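Local coordinates for protein beta-galactosidase/beta-glucuronidase (Faecalibacterium prausnitzii L2-6, PDB 6MVF) that binds flavin mononucleotide and, as a member of glycoside hydrolase family 2, acts as a beta-glucuronidase of a human gut bacterium, at residues A[40-45]-A[67-72]; A[51-56]-A[154-159]; A[101-106]-A[135-140]; A[111-116]-A[143-148]. One frame throughout, in Å; residues are numbered along the deposited sequence.

Interaction 1 (A[40-45]-A[67-72])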
loop_
_atom_site.group_PDB
_atom_site.type_symbol
_atom_site.label_atom_id
_atom_site.label_comp_id
_atom_site.label_asym_id
_atom_site.label_seq_id
_atom_site.Cartn_x
_atom_site.Cartn_y
_atom_site.Cartn_z
ATOM N N LYS A 40 11.139 1.748 43.118
ATOM C CA LYS A 40 10.915 0.905 44.288
ATOM C C LYS A 40 11.193 -0.575 44.008
ATOM O O LYS A 40 10.806 -1.428 44.818
ATOM C CB LYS A 40 9.485 1.087 44.814
ATOM C CG LYS A 40 9.199 2.439 45.467
ATOM C CD LYS A 40 7.716 2.843 45.354
ATOM C CE LYS A 40 6.774 1.940 46.168
ATOM N NZ LYS A 40 5.308 1.959 45.721
ATOM N N GLY A 41 11.814 -0.894 42.872
ATOM C CA GLY A 41 12.393 -2.203 42.611
ATOM C C GLY A 41 11.445 -3.348 42.322
ATOM O O GLY A 41 11.870 -4.505 42.383
ATOM N N GLU A 42 10.182 -3.084 41.986
ATOM C CA GLU A 42 9.247 -4.189 41.794
ATOM C C GLU A 42 9.496 -4.954 40.506
ATOM O O GLU A 42 8.956 -6.054 40.347
ATOM C CB GLU A 42 7.809 -3.681 41.797
ATOM C CG GLU A 42 7.386 -3.012 43.084
ATOM C CD GLU A 42 7.197 -1.512 42.923
ATOM O OE1 GLU A 42 7.975 -0.897 42.142
ATOM O OE2 GLU A 42 6.268 -0.957 43.573
ATOM N N ARG A 43 10.262 -4.395 39.570
ATOM C CA ARG A 43 10.520 -5.051 38.292
ATOM C C ARG A 43 11.888 -4.624 37.803
ATOM O O ARG A 43 12.266 -3.461 37.952
ATOM C CB ARG A 43 9.467 -4.713 37.218
ATOM C CG ARG A 43 8.171 -5.483 37.378
ATOM C CD ARG A 43 7.131 -5.166 36.325
ATOM N NE ARG A 43 5.821 -5.666 36.756
ATOM C CZ ARG A 43 4.670 -5.377 36.151
ATOM N NH1 ARG A 43 4.669 -4.587 35.077
ATOM N NH2 ARG A 43 3.523 -5.866 36.624
ATOM N N ALA A 44 12.624 -5.570 37.229
ATOM C CA ALA A 44 13.892 -5.224 36.615
ATOM C C ALA A 44 13.648 -4.260 35.457
ATOM O O ALA A 44 12.588 -4.269 34.832
ATOM C CB ALA A 44 14.608 -6.488 36.136
ATOM N N ALA A 45 14.628 -3.399 35.191
ATOM C CA ALA A 45 14.529 -2.494 34.054
ATOM C C ALA A 45 14.257 -3.268 32.772
ATOM O O ALA A 45 14.646 -4.429 32.627
ATOM C CB ALA A 45 15.808 -1.685 33.902
ATOM N N LEU A 67 -0.054 -3.971 39.823
ATOM C CA LEU A 67 1.009 -3.123 40.356
ATOM C C LEU A 67 0.634 -1.655 40.185
ATOM O O LEU A 67 0.580 -1.141 39.060
ATOM C CB LEU A 67 2.339 -3.435 39.671
ATOM C CG LEU A 67 3.526 -2.486 39.934
ATOM C CD1 LEU A 67 3.925 -2.440 41.409
ATOM C CD2 LEU A 67 4.714 -2.857 39.051
ATOM N N ARG A 68 0.368 -0.975 41.298
ATOM C CA ARG A 68 0.220 0.475 41.311
ATOM C C ARG A 68 1.461 1.064 41.969
ATOM O O ARG A 68 1.838 0.641 43.068
ATOM C CB ARG A 68 -1.057 0.907 42.041
ATOM C CG ARG A 68 -2.309 0.161 41.551
ATOM C CD ARG A 68 -3.581 0.659 42.228
ATOM N NE ARG A 68 -3.709 2.096 42.015
ATOM C CZ ARG A 68 -4.780 2.817 42.321
ATOM N NH1 ARG A 68 -5.837 2.228 42.873
ATOM N NH2 ARG A 68 -4.786 4.125 42.069
ATOM N N THR A 69 2.105 2.014 41.283
ATOM C CA THR A 69 3.423 2.504 41.684
ATOM C C THR A 69 3.933 3.575 40.729
ATOM O O THR A 69 3.201 4.043 39.851
ATOM C CB THR A 69 4.447 1.369 41.731
ATOM O OG1 THR A 69 5.635 1.817 42.397
ATOM C CG2 THR A 69 4.800 0.886 40.300
ATOM N N THR A 70 5.199 3.935 40.854
ATOM C CA THR A 70 5.829 4.873 39.940
ATOM C C THR A 70 6.779 4.133 39.004
ATOM O O THR A 70 7.695 3.437 39.458
ATOM C CB THR A 70 6.557 5.964 40.714
ATOM O OG1 THR A 70 5.627 6.566 41.634
ATOM C CG2 THR A 70 7.117 7.013 39.732
ATOM N N GLY A 71 6.533 4.270 37.703
ATOM C CA GLY A 71 7.446 3.821 36.663
ATOM C C GLY A 71 8.044 5.027 35.959
ATOM O O GLY A 71 7.335 5.984 35.640
ATOM N N VAL A 72 9.355 4.979 35.742
ATOM C CA VAL A 72 10.098 6.035 35.064
ATOM C C VAL A 72 10.448 5.538 33.672
ATOM O O VAL A 72 11.122 4.508 33.520
ATOM C CB VAL A 72 11.366 6.429 35.837
ATOM C CG1 VAL A 72 12.143 7.514 35.090
ATOM C CG2 VAL A 72 10.987 6.921 37.197
HETATM O O HOH W 1 8.600 1.336 41.329
#
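Thr69 and Leu67 meet the loop 40-45 through three side chains, Lys40, Glu42 and Arg43. The polar meeting point is the Thr69 hydroxyl. Its OG1 lies 3.1 Å from Glu42 OE2, close enough to donate to it, although another acceptor competes for the same proton. Lys40 NZ adds a weak hydrogen bond to Thr69 OG1 at 3.3 Å, the lysine chain passing the threonine head to tail. The same ammonium forms a long salt bridge to Glu42 OE2, so lysine, carboxylate and hydroxyl form a small triangle. The Glu42 chain is bent at chi2 (110°), which swings the carboxylate toward the threonine. Beside it, Leu67 splits its methyls between two neighbours: CD1 is 3.5 Å from Glu42 OE2, and CD2 lies over one face of the Arg43 guanidinium, 3.8 Å from CZ and nearer the edge of the group than its middle.

One shell further out, a water bridges the two segments. It donates to Thr70 O (3.0 Å) and to Glu42 OE1, accepts from Lys40 N (3.1 Å), and also meets Thr69 OG1. The guanidinium is fixed from outside, with NH1 hydrogen-bonded to Trp54 O and NH2 paired with Asp58, while Leu67 N also donates to that aspartate. Phe38 packs against Arg43, Leu67 and Thr69. The result is a surface contact that combines a polar cluster at Thr69 with Leu67 packed on Glu42 and Arg43, in the sugar-binding domain of the family 2 enzyme, where the loop between strands 34-37 and 46-48 folds over the entry to strand 70-78 of an antiparallel beta sheet.

Interaction 2 (A[51-56]-A[154-159])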
loop_
_atom_site.group_PDB
_atom_site.type_symbol
_atom_site.label_atom_id
_atom_site.label_comp_id
_atom_site.label_asym_id
_atom_site.label_seq_id
_atom_site.Cartn_x
_atom_site.Cartn_y
_atom_site.Cartn_z
ATOM N N PRO A 51 2.751 2.644 22.338
ATOM C CA PRO A 51 1.978 2.687 23.592
ATOM C C PRO A 51 2.316 1.611 24.587
ATOM O O PRO A 51 2.533 0.474 24.196
ATOM C CB PRO A 51 0.521 2.504 23.124
ATOM C CG PRO A 51 0.609 2.036 21.724
ATOM C CD PRO A 51 1.856 2.636 21.168
ATOM N N HIS A 52 2.320 1.960 25.872
ATOM C CA HIS A 52 2.753 1.004 26.874
ATOM C C HIS A 52 2.027 1.202 28.194
ATOM O O HIS A 52 1.775 2.329 28.631
ATOM C CB HIS A 52 4.264 1.100 27.112
ATOM C CG HIS A 52 4.749 0.148 28.152
ATOM N ND1 HIS A 52 4.887 0.503 29.476
ATOM C CD2 HIS A 52 5.070 -1.168 28.076
ATOM C CE1 HIS A 52 5.293 -0.547 30.167
ATOM N NE2 HIS A 52 5.412 -1.573 29.341
ATOM N N THR A 53 1.707 0.090 28.829
ATOM C CA THR A 53 1.329 0.089 30.229
ATOM C C THR A 53 2.012 -1.084 30.904
ATOM O O THR A 53 2.133 -2.159 30.314
ATOM C CB THR A 53 -0.182 -0.023 30.436
ATOM O OG1 THR A 53 -0.440 -0.183 31.839
ATOM C CG2 THR A 53 -0.765 -1.208 29.648
ATOM N N TRP A 54 2.454 -0.885 32.142
ATOM C CA TRP A 54 2.993 -2.015 32.894
ATOM C C TRP A 54 1.890 -2.913 33.468
ATOM O O TRP A 54 2.204 -3.972 34.013
ATOM C CB TRP A 54 3.950 -1.513 33.998
ATOM C CG TRP A 54 3.322 -0.626 35.057
ATOM C CD1 TRP A 54 2.528 -1.022 36.118
ATOM C CD2 TRP A 54 3.438 0.802 35.159
ATOM N NE1 TRP A 54 2.135 0.079 36.856
ATOM C CE2 TRP A 54 2.678 1.207 36.293
ATOM C CE3 TRP A 54 4.100 1.778 34.399
ATOM C CZ2 TRP A 54 2.577 2.545 36.687
ATOM C CZ3 TRP A 54 4.002 3.106 34.791
ATOM C CH2 TRP A 54 3.242 3.479 35.928
ATOM N N ASN A 55 0.609 -2.543 33.322
ATOM C CA ASN A 55 -0.502 -3.353 33.812
ATOM C C ASN A 55 -1.179 -4.160 32.706
ATOM O O ASN A 55 -2.294 -4.652 32.910
ATOM C CB ASN A 55 -1.550 -2.484 34.526
ATOM C CG ASN A 55 -0.994 -1.761 35.750
ATOM O OD1 ASN A 55 -1.158 -0.541 35.907
ATOM N ND2 ASN A 55 -0.323 -2.510 36.614
ATOM N N ALA A 56 -0.527 -4.316 31.549
ATOM C CA ALA A 56 -1.176 -4.940 30.397
ATOM C C ALA A 56 -1.606 -6.367 30.684
ATOM O O ALA A 56 -2.577 -6.850 30.099
ATOM C CB ALA A 56 -0.244 -4.926 29.193
ATOM N N THR A 154 -9.758 -1.426 35.820
ATOM C CA THR A 154 -8.343 -1.281 36.138
ATOM C C THR A 154 -7.789 0.083 35.704
ATOM O O THR A 154 -8.094 0.591 34.620
ATOM C CB THR A 154 -7.580 -2.424 35.466
ATOM O OG1 THR A 154 -8.152 -3.664 35.888
ATOM C CG2 THR A 154 -6.104 -2.399 35.826
ATOM N N PHE A 155 -6.963 0.672 36.574
ATOM C CA PHE A 155 -6.258 1.922 36.291
ATOM C C PHE A 155 -4.884 1.576 35.738
ATOM O O PHE A 155 -3.865 1.660 36.425
ATOM C CB PHE A 155 -6.109 2.782 37.543
ATOM C CG PHE A 155 -7.375 3.014 38.296
ATOM C CD1 PHE A 155 -8.619 2.841 37.694
ATOM C CD2 PHE A 155 -7.324 3.417 39.609
ATOM C CE1 PHE A 155 -9.784 3.056 38.409
ATOM C CE2 PHE A 155 -8.473 3.629 40.317
ATOM C CZ PHE A 155 -9.707 3.453 39.723
ATOM N N TYR A 156 -4.861 1.175 34.475
ATOM C CA TYR A 156 -3.610 0.814 33.817
ATOM C C TYR A 156 -2.626 1.974 33.876
ATOM O O TYR A 156 -2.945 3.087 33.448
ATOM C CB TYR A 156 -3.885 0.432 32.365
ATOM C CG TYR A 156 -4.877 -0.684 32.156
ATOM C CD1 TYR A 156 -4.496 -2.024 32.296
ATOM C CD2 TYR A 156 -6.196 -0.405 31.784
ATOM C CE1 TYR A 156 -5.405 -3.052 32.092
ATOM C CE2 TYR A 156 -7.112 -1.430 31.575
ATOM C CZ TYR A 156 -6.707 -2.747 31.721
ATOM O OH TYR A 156 -7.607 -3.749 31.497
ATOM N N GLY A 157 -1.431 1.727 34.408
ATOM C CA GLY A 157 -0.443 2.778 34.535
ATOM C C GLY A 157 0.415 2.904 33.290
ATOM O O GLY A 157 0.605 1.948 32.546
ATOM N N GLY A 158 0.924 4.107 33.061
ATOM C CA GLY A 158 1.941 4.289 32.050
ATOM C C GLY A 158 1.583 5.203 30.898
ATOM O O GLY A 158 0.616 5.973 30.956
ATOM N N LEU A 159 2.393 5.122 29.842
ATOM C CA LEU A 159 2.266 5.974 28.662
ATOM C C LEU A 159 1.544 5.181 27.571
ATOM O O LEU A 159 2.143 4.702 26.608
ATOM C CB LEU A 159 3.647 6.432 28.206
ATOM C CG LEU A 159 4.423 7.377 29.101
ATOM C CD1 LEU A 159 5.799 7.599 28.505
ATOM C CD2 LEU A 159 3.653 8.690 29.229
#
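Trp54 presents one face of its indole to the backbone of Gly157 and Gly158. Gly157 CA stands 4.0 Å from the centroid of the six-membered ring, 21° off the normal, in a CH-pi contact, and Gly158 CA comes to 3.6 Å from Trp54 CZ3. The ring turns over this backbone because a chi1 of 62° tucks CG in between the two main-chain arms; with no side chains on the two glycines, the main chain can lie close against it. The ring's other ties are an edge-to-face contact with Phe38 and a hydrogen bond from NE1 to Leu67 O.

Asn55 comes at Gly157 from another direction: its OD1 accepts from Gly157 N at 2.7 Å, the donor tilted 19° from the amide plane, while ND2 is held by Leu67 O and Asp58. The Tyr156 ring meets Asn55 with its edge, CD1 lying 3.5 Å from Asn55 O, and its hydroxyl runs on to Asp304 in the TIM-barrel part. Thr53 OG1 is used twice, donating to Gly157 O and accepting from Asn55 N at 3.0 Å. Gly157 O also takes a weak bond from Trp54 N, and at the far end of the contact His52 N donates to Leu159 O at 2.8 Å.

The bond from Asn55 N back to Thr53 OG1 closes an ST turn within a type I beta turn from Thr53 to Ala56. This is a buried loop-to-loop contact in the sugar-binding domain, built from this one turn packed on an irregular, glycine-containing segment, beside the barrel of a family 2 glycoside hydrolase.

Interaction 3 (A[101-106]-A[135-140])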
loop_
_atom_site.group_PDB
_atom_site.type_symbol
_atom_site.label_atom_id
_atom_site.label_comp_id
_atom_site.label_asym_id
_atom_site.label_seq_id
_atom_site.Cartn_x
_atom_site.Cartn_y
_atom_site.Cartn_z
ATOM N N THR A 101 5.386 13.509 35.594
ATOM C CA THR A 101 6.389 14.569 35.631
ATOM C C THR A 101 7.320 14.382 34.446
ATOM O O THR A 101 7.829 13.277 34.231
ATOM C CB THR A 101 7.207 14.547 36.937
ATOM O OG1 THR A 101 6.343 14.773 38.060
ATOM C CG2 THR A 101 8.261 15.640 36.907
ATOM N N VAL A 102 7.549 15.446 33.679
ATOM C CA VAL A 102 8.417 15.390 32.505
ATOM C C VAL A 102 9.704 16.149 32.813
ATOM O O VAL A 102 9.664 17.305 33.250
ATOM C CB VAL A 102 7.720 15.957 31.250
ATOM C CG1 VAL A 102 8.623 15.815 30.012
ATOM C CG2 VAL A 102 6.398 15.249 31.001
ATOM N N LYS A 103 10.844 15.504 32.579
ATOM C CA LYS A 103 12.151 16.139 32.722
ATOM C C LYS A 103 12.916 16.043 31.412
ATOM O O LYS A 103 12.959 14.976 30.785
ATOM C CB LYS A 103 12.984 15.494 33.833
ATOM C CG LYS A 103 12.612 15.885 35.239
ATOM C CD LYS A 103 13.333 14.965 36.213
ATOM C CE LYS A 103 12.883 15.188 37.643
ATOM N NZ LYS A 103 12.708 13.899 38.365
ATOM N N VAL A 104 13.531 17.150 31.009
ATOM C CA VAL A 104 14.461 17.167 29.888
ATOM C C VAL A 104 15.843 17.499 30.437
ATOM O O VAL A 104 16.025 18.527 31.104
ATOM C CB VAL A 104 14.032 18.163 28.804
ATOM C CG1 VAL A 104 15.069 18.206 27.692
ATOM C CG2 VAL A 104 12.677 17.771 28.255
ATOM N N ASN A 105 16.815 16.616 30.168
ATOM C CA ASN A 105 18.192 16.799 30.620
ATOM C C ASN A 105 18.250 17.180 32.101
ATOM O O ASN A 105 18.970 18.092 32.505
ATOM C CB ASN A 105 18.906 17.847 29.764
ATOM C CG ASN A 105 19.023 17.453 28.302
ATOM O OD1 ASN A 105 19.271 16.285 27.957
ATOM N ND2 ASN A 105 18.859 18.439 27.426
ATOM N N GLY A 106 17.441 16.515 32.918
ATOM C CA GLY A 106 17.488 16.695 34.352
ATOM C C GLY A 106 16.462 17.653 34.928
ATOM O O GLY A 106 16.021 17.449 36.065
ATOM N N THR A 135 12.798 12.304 30.264
ATOM C CA THR A 135 12.433 11.492 31.427
ATOM C C THR A 135 10.992 11.796 31.813
ATOM O O THR A 135 10.650 12.957 32.057
ATOM C CB THR A 135 13.377 11.775 32.608
ATOM O OG1 THR A 135 14.730 11.504 32.214
ATOM C CG2 THR A 135 13.038 10.906 33.805
ATOM N N ILE A 136 10.146 10.765 31.862
ATOM C CA ILE A 136 8.745 10.915 32.265
ATOM C C ILE A 136 8.473 9.972 33.436
ATOM O O ILE A 136 8.408 8.746 33.263
ATOM C CB ILE A 136 7.768 10.643 31.114
ATOM C CG1 ILE A 136 8.122 11.490 29.890
ATOM C CG2 ILE A 136 6.330 10.929 31.571
ATOM C CD1 ILE A 136 7.542 10.966 28.570
ATOM N N GLU A 137 8.309 10.544 34.625
ATOM C CA GLU A 137 7.861 9.793 35.787
ATOM C C GLU A 137 6.348 9.694 35.748
ATOM O O GLU A 137 5.667 10.714 35.640
ATOM C CB GLU A 137 8.301 10.478 37.080
ATOM C CG GLU A 137 9.739 10.213 37.479
ATOM C CD GLU A 137 10.110 10.828 38.830
ATOM O OE1 GLU A 137 11.222 11.412 38.916
ATOM O OE2 GLU A 137 9.295 10.719 39.791
ATOM N N VAL A 138 5.829 8.473 35.846
ATOM C CA VAL A 138 4.399 8.207 35.784
ATOM C C VAL A 138 3.997 7.394 37.008
ATOM O O VAL A 138 4.651 6.404 37.339
ATOM C CB VAL A 138 4.030 7.451 34.494
ATOM C CG1 VAL A 138 2.526 7.185 34.433
ATOM C CG2 VAL A 138 4.501 8.214 33.292
ATOM N N SER A 139 2.918 7.790 37.660
ATOM C CA SER A 139 2.411 7.073 38.820
ATOM C C SER A 139 0.925 6.802 38.646
ATOM O O SER A 139 0.154 7.729 38.371
ATOM C CB SER A 139 2.639 7.865 40.102
ATOM O OG SER A 139 1.984 7.216 41.187
ATOM N N ASN A 140 0.518 5.541 38.828
ATOM C CA ASN A 140 -0.901 5.208 38.888
ATOM C C ASN A 140 -1.370 4.917 40.319
ATOM O O ASN A 140 -2.361 4.204 40.524
ATOM C CB ASN A 140 -1.220 4.048 37.945
ATOM C CG ASN A 140 -0.642 2.720 38.408
ATOM O OD1 ASN A 140 0.353 2.672 39.125
ATOM N ND2 ASN A 140 -1.271 1.627 37.976
HETATM O O HOH W 2 16.137 14.035 31.776
#
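Val102 and Ile136 face each other as a non-hydrogen-bonded antiparallel pair, CA to CA 4.5 Å, and their side chains turn into the buried side of the sheet. There Val102 CG2 comes to 4.3 Å from Ile136 CG1, and Leu159 packs on Ile136. Hydrogen-bonded pairs flank this one. Thr101 and Glu137 exchange backbone bonds in both directions, as do Lys103 and Thr135, where Lys103 N reaches Thr135 O nearly straight (171°). Between them, Ile136 CA points its hydrogen at Thr101 O, with CA and O 3.2 Å apart, and Val102 CA does likewise toward Thr135 O.

The side carrying Thr101, Lys103, Thr135 and Glu137 is the more solvent-facing one, closely paired near the backbone, with its longer side chains reaching outward. Lys103 and Glu137 are diagonal neighbours, not a directly paired couple, and their side chains lean across to form a salt bridge, NZ to OE1 2.9 Å, whose hydrogen-bond geometry is weak. The lysine chain is extended until chi4 (138°), where the last bend brings the ammonium to the carboxylate. At the turn end a water accepts from Gly106 N (3.0 Å) and lies 2.9 Å from Thr135 OG1, tying the end of the turn to the neighbouring strand.

Asn105 fastens that turn to Leu126, Asn132 and Glu133. In the six-stranded antiparallel sheet, strand 131-139 has strand 70-78 on its other side, and strand 99-104 is flanked in turn by the outermost strand 107-113.

Interaction 4 (A[111-116]-A[143-148])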
loop_
_atom_site.group_PDB
_atom_site.type_symbol
_atom_site.label_atom_id
_atom_site.label_comp_id
_atom_site.label_asym_id
_atom_site.label_seq_id
_atom_site.Cartn_x
_atom_site.Cartn_y
_atom_site.Cartn_z
ATOM N N THR A 111 4.470 19.045 35.025
ATOM C CA THR A 111 3.786 17.954 35.715
ATOM C C THR A 111 2.310 17.962 35.342
ATOM O O THR A 111 1.745 18.989 34.956
ATOM C CB THR A 111 3.889 18.042 37.239
ATOM O OG1 THR A 111 3.339 19.293 37.673
ATOM C CG2 THR A 111 5.327 17.911 37.699
ATOM N N HIS A 112 1.675 16.806 35.474
ATOM C CA HIS A 112 0.305 16.693 35.013
ATOM C C HIS A 112 -0.433 15.638 35.811
ATOM O O HIS A 112 0.129 14.605 36.176
ATOM C CB HIS A 112 0.238 16.339 33.528
ATOM C CG HIS A 112 -1.154 16.297 32.992
ATOM N ND1 HIS A 112 -1.908 15.145 32.972
ATOM C CD2 HIS A 112 -1.932 17.267 32.459
ATOM C CE1 HIS A 112 -3.088 15.407 32.439
ATOM N NE2 HIS A 112 -3.126 16.686 32.117
ATOM N N GLU A 113 -1.710 15.890 36.042
ATOM C CA GLU A 113 -2.557 14.979 36.786
ATOM C C GLU A 113 -3.805 14.693 35.960
ATOM O O GLU A 113 -4.306 15.572 35.249
ATOM C CB GLU A 113 -2.900 15.585 38.135
ATOM C CG GLU A 113 -3.633 14.677 39.056
ATOM C CD GLU A 113 -4.004 15.366 40.358
ATOM O OE1 GLU A 113 -5.202 15.335 40.726
ATOM O OE2 GLU A 113 -3.093 15.937 41.007
ATOM N N GLY A 114 -4.300 13.459 36.039
ATOM C CA GLY A 114 -5.357 13.032 35.142
ATOM C C GLY A 114 -4.773 12.216 34.004
ATOM O O GLY A 114 -3.915 12.697 33.253
ATOM N N GLY A 115 -5.225 10.975 33.863
ATOM C CA GLY A 115 -4.510 10.047 33.016
ATOM C C GLY A 115 -5.148 9.767 31.672
ATOM O O GLY A 115 -4.908 8.712 31.085
ATOM N N PHE A 116 -5.957 10.696 31.172
ATOM C CA PHE A 116 -6.697 10.426 29.947
ATOM C C PHE A 116 -6.743 11.642 29.031
ATOM O O PHE A 116 -7.597 11.692 28.138
ATOM C CB PHE A 116 -8.137 9.953 30.252
ATOM C CG PHE A 116 -8.200 8.845 31.266
ATOM C CD1 PHE A 116 -8.175 9.132 32.632
ATOM C CD2 PHE A 116 -8.236 7.512 30.855
ATOM C CE1 PHE A 116 -8.190 8.116 33.560
ATOM C CE2 PHE A 116 -8.272 6.492 31.771
ATOM C CZ PHE A 116 -8.247 6.789 33.131
ATOM N N THR A 143 -4.089 9.389 45.100
ATOM C CA THR A 143 -3.644 10.621 45.742
ATOM C C THR A 143 -4.860 11.323 46.321
ATOM O O THR A 143 -5.992 11.043 45.916
ATOM C CB THR A 143 -2.932 11.602 44.797
ATOM O OG1 THR A 143 -3.903 12.442 44.160
ATOM C CG2 THR A 143 -2.080 10.895 43.746
ATOM N N PRO A 144 -4.662 12.243 47.264
ATOM C CA PRO A 144 -5.827 12.956 47.830
ATOM C C PRO A 144 -6.685 13.690 46.802
ATOM O O PRO A 144 -7.882 13.874 47.045
ATOM C CB PRO A 144 -5.183 13.931 48.826
ATOM C CG PRO A 144 -3.935 13.234 49.264
ATOM C CD PRO A 144 -3.437 12.466 48.057
ATOM N N SER A 145 -6.124 14.100 45.660
ATOM C CA SER A 145 -6.875 14.826 44.643
ATOM C C SER A 145 -7.229 13.990 43.414
ATOM O O SER A 145 -7.814 14.528 42.470
ATOM C CB SER A 145 -6.090 16.059 44.195
ATOM O OG SER A 145 -4.877 15.684 43.563
ATOM N N MET A 146 -6.918 12.696 43.396
ATOM C CA MET A 146 -6.987 11.919 42.163
ATOM C C MET A 146 -8.382 11.373 41.890
ATOM O O MET A 146 -9.052 10.860 42.787
ATOM C CB MET A 146 -6.000 10.752 42.222
ATOM C CG MET A 146 -5.976 9.896 40.963
ATOM S SD MET A 146 -5.493 10.840 39.491
ATOM C CE MET A 146 -3.841 11.362 39.979
ATOM N N TYR A 147 -8.815 11.490 40.635
ATOM C CA TYR A 147 -9.859 10.657 40.055
ATOM C C TYR A 147 -9.321 10.003 38.793
ATOM O O TYR A 147 -8.541 10.631 38.064
ATOM C CB TYR A 147 -11.095 11.455 39.684
ATOM C CG TYR A 147 -11.828 12.067 40.837
ATOM C CD1 TYR A 147 -12.881 11.395 41.427
ATOM C CD2 TYR A 147 -11.494 13.335 41.310
ATOM C CE1 TYR A 147 -13.579 11.943 42.463
ATOM C CE2 TYR A 147 -12.191 13.903 42.343
ATOM C CZ TYR A 147 -13.244 13.198 42.920
ATOM O OH TYR A 147 -13.973 13.726 43.958
ATOM N N PRO A 148 -9.717 8.756 38.493
ATOM C CA PRO A 148 -10.589 7.859 39.275
ATOM C C PRO A 148 -9.911 7.281 40.514
ATOM O O PRO A 148 -8.685 7.191 40.552
ATOM C CB PRO A 148 -10.918 6.725 38.290
ATOM C CG PRO A 148 -9.738 6.683 37.355
ATOM C CD PRO A 148 -9.276 8.135 37.227
#
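Glu113 sends its carboxylate to Ser145 on a fully extended chain, CG anti to the backbone N (chi1 -173°), whereas Met146 bends at chi2 and chi3, both near 61°, and so brings its methyl back alongside the glutamate. Met146 CE thus ends 3.4 Å from Glu113 CG, the two chains overlapping side by side with their ends pointing opposite ways. Ser145 OG donates to Glu113 OE1 at 2.9 Å, meeting the carboxylate from its syn side but 24° out of its plane. OE1 also bonds His373 ND1, so a second donor grips this oxygen and is likely to stabilise its negative charge. Beyond the methionine, Pro148, which follows a cis peptide bond, brings CD to the edge of the Phe116 ring, 3.8 Å from CE1. On the loop side, Ser145 N donates to Thr143 OG1 at 3.2 Å, an ST turn inside the type I beta turn that presents the serine.

Segment 111-116 leaves the outermost strand 107-113, next to strand 99-104, whose Asp99 touches Glu113 and Met146. Helix 368-385 packs against Ser145, Met146, Tyr147 and Phe116; it also carries the FMN-binding Lys379, whose side chain is about 12 Å from Gly114.

How the interactions relate
All four contacts lie in the family 2 sugar-binding domain. Interactions 1, 3 and 4 reach the same six-stranded antiparallel sheet: strand 70-78 borders strand 131-139, which borders 99-104, which borders 107-113. The centres of interactions 1 and 4 lie about 19 Å apart. Along the chain, 51-56 falls between the two segments of interaction 1, while interactions 3 and 4 interlock and are both nested inside the loop closed by interaction 2. Asn140 joins three of them, bonding to Thr69 N and Phe155 O. Loops 40-45, 51-56 and 154-159 gather near the start of strand 70-78 and the end of 131-139, and interaction 4 sets the sheet against the helix carrying FMN-binding Lys379.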